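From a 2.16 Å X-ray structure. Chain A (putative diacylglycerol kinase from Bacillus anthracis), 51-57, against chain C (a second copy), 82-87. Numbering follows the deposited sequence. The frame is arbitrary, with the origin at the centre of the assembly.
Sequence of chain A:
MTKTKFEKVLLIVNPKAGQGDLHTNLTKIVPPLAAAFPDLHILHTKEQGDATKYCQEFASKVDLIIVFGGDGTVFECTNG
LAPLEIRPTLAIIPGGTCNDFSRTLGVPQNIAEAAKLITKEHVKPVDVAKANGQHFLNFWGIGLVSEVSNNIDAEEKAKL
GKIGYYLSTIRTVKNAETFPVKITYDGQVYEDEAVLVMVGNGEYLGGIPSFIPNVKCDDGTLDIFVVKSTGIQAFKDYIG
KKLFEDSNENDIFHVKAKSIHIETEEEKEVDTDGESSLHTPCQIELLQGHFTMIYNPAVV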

# COMPACT_ATOMS: atom_id res chain seq x y z
N ALA A 51 -17.05 -7.35 -0.06
CA ALA A 51 -16.75 -7.07 -1.46
C ALA A 51 -16.83 -5.56 -1.80
O ALA A 51 -16.02 -5.03 -2.55
N THR A 52 -17.80 -4.88 -1.22
CA THR A 52 -17.91 -3.42 -1.32
C THR A 52 -16.68 -2.74 -0.78
O THR A 52 -16.10 -1.90 -1.46
N LYS A 53 -16.28 -3.11 0.43
CA LYS A 53 -15.10 -2.54 1.03
C LYS A 53 -13.84 -2.81 0.22
O LYS A 53 -13.05 -1.91 0.01
N TYR A 54 -13.67 -4.04 -0.27
CA TYR A 54 -12.50 -4.37 -1.10
C TYR A 54 -12.46 -3.51 -2.36
O TYR A 54 -11.43 -2.90 -2.70
N CYS A 55 -13.59 -3.41 -3.05
CA CYS A 55 -13.66 -2.52 -4.21
C CYS A 55 -13.23 -1.10 -3.86
O CYS A 55 -12.45 -0.51 -4.59
N GLN A 56 -13.72 -0.56 -2.73
CA GLN A 56 -13.44 0.85 -2.39
C GLN A 56 -12.00 1.02 -1.98
O GLN A 56 -11.39 2.00 -2.33
N GLU A 57 -11.43 0.05 -1.28
CA GLU A 57 -10.00 0.11 -0.96
C GLU A 57 -9.09 -0.03 -2.18
O GLU A 57 -8.12 0.68 -2.30
N ALA C 82 -18.75 10.37 2.14
CA ALA C 82 -20.12 9.96 2.49
C ALA C 82 -20.60 8.68 1.81
O ALA C 82 -21.33 7.90 2.42
N PRO C 83 -20.19 8.43 0.57
CA PRO C 83 -20.71 7.19 -0.07
C PRO C 83 -19.98 5.92 0.29
O PRO C 83 -20.40 4.86 -0.14
N LEU C 84 -18.94 5.99 1.13
CA LEU C 84 -18.09 4.85 1.40
C LEU C 84 -18.51 4.08 2.65
O LEU C 84 -19.08 4.65 3.56
N GLU C 85 -18.15 2.81 2.70
CA GLU C 85 -18.43 1.98 3.88
C GLU C 85 -17.60 2.36 5.10
O GLU C 85 -18.06 2.21 6.22
N ILE C 86 -16.36 2.77 4.87
CA ILE C 86 -15.44 3.12 5.93
C ILE C 86 -15.11 4.61 5.79
O ILE C 86 -14.60 5.05 4.77
N ARG C 87 -15.42 5.37 6.84
CA ARG C 87 -15.33 6.83 6.80
C ARG C 87 -14.58 7.33 8.03
O ARG C 87 -15.13 7.38 9.10

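Which side chain anchors the helix of chain A to the irregular segment of chain C? Q56(A) does: its CA-to-CB bond points toward the other stretch, and chi1 m (-64°) followed by chi2 t (179°) carries the amide out to the chain C backbone. With chi3 at -25°, Q56(A) OE1 accepts a hydrogen bond from E85(C) N, at 3.0 Å and a nearly straight N-H...O angle of 172°. The same Q56(A) OE1 lies 3.5 Å from L84(C) CA, so the amide rests against the backbone it binds. NE2 is hydrogen-bonded elsewhere in the structure.

Does water add to this anchor? Water 1 donates to Q56(A) OE1 at 2.8 Å and accepts a weak hydrogen bond from I86(C) N at 3.1 Å. One carbonyl oxygen thus serves two successive backbone amides, the first directly and the second through water.

How does E85(C) pack if its carboxylate makes no polar bond to the facing helix stretch? Its CB points toward the helix, and chi1 and chi2 are both m, a bent conformation that lays the aliphatic part along the helix surface. E85(C) CG comes 3.7 Å from T52(A) CG2, while E85(C) CB sits 3.8 Å from K53(A) CG. T52(A), also directed toward chain C, has chi1 m (-53°), which presents its methyl to E85(C); its OG1 is hydrogen-bonded elsewhere in the structure.

What does the long side chain of K53(A) contribute? Its CA-to-CB bond points sideways, and chi1 m with the remaining three angles t gives an extended hydrocarbon chain that runs past E85(C) to I86(C). There, K53(A) CD meets I86(C) CD1 at 4.1 Å. The CA-to-CB bond of I86(C) also points sideways, but its m, t rotamer brings the end of the side chain nearer the helix; the contact is apolar, carbon against carbon.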

# COMPACT_ATOMS: atom_id res chain seq x y z
CB ALA A 51 -17.66 -7.86 -2.37
CB THR A 52 -19.19 -2.94 -0.62
OG1 THR A 52 -20.31 -3.67 -1.13
CG2 THR A 52 -19.45 -1.48 -0.89
CB LYS A 53 -14.91 -3.10 2.42
CG LYS A 53 -15.97 -2.58 3.36
CD LYS A 53 -15.87 -3.24 4.71
CE LYS A 53 -16.88 -2.59 5.62
NZ LYS A 53 -16.93 -3.34 6.91
CB TYR A 54 -12.44 -5.84 -1.47
CG TYR A 54 -12.40 -6.84 -0.32
CD1 TYR A 54 -12.01 -6.47 0.96
CD2 TYR A 54 -12.73 -8.17 -0.53
CE1 TYR A 54 -11.93 -7.41 2.01
CE2 TYR A 54 -12.67 -9.11 0.49
CZ TYR A 54 -12.29 -8.73 1.77
OH TYR A 54 -12.28 -9.68 2.78
CB CYS A 55 -15.06 -2.52 -4.84
SG CYS A 55 -15.44 -4.09 -5.67
CB GLN A 56 -14.40 1.38 -1.32
CG GLN A 56 -15.82 1.39 -1.89
CD GLN A 56 -16.91 1.87 -0.98
OE1 GLN A 56 -16.82 1.82 0.24
NE2 GLN A 56 -17.98 2.30 -1.58
CB GLU A 57 -9.64 -0.94 0.09
CG GLU A 57 -8.14 -0.91 0.38
CD GLU A 57 -7.68 -1.87 1.49
OE1 GLU A 57 -8.54 -2.37 2.26
OE2 GLU A 57 -6.45 -2.07 1.59
CB ALA C 82 -21.10 11.09 2.24
CB PRO C 83 -20.56 7.43 -1.57
CG PRO C 83 -19.88 8.72 -1.75
CD PRO C 83 -19.59 9.35 -0.40
CB LEU C 84 -16.67 5.33 1.65
CG LEU C 84 -16.04 6.25 0.62
CD1 LEU C 84 -14.65 6.64 1.07
CD2 LEU C 84 -15.95 5.60 -0.74
CB GLU C 85 -18.15 0.51 3.57
CG GLU C 85 -19.03 -0.08 2.49
CD GLU C 85 -20.50 0.05 2.83
OE1 GLU C 85 -21.19 0.81 2.12
OE2 GLU C 85 -20.95 -0.55 3.83
CB ILE C 86 -14.17 2.27 5.88
CG1 ILE C 86 -14.54 0.81 6.23
CG2 ILE C 86 -13.10 2.76 6.90
CD1 ILE C 86 -13.44 -0.17 5.89
CB ARG C 87 -16.73 7.42 6.77
CG ARG C 87 -17.57 6.92 5.59
CD ARG C 87 -18.99 7.46 5.64
NE ARG C 87 -19.69 7.05 6.85
CZ ARG C 87 -20.20 5.86 7.06
NH1 ARG C 87 -20.10 4.90 6.15
NH2 ARG C 87 -20.78 5.59 8.21
O HOH W 1 -15.11 1.38 2.38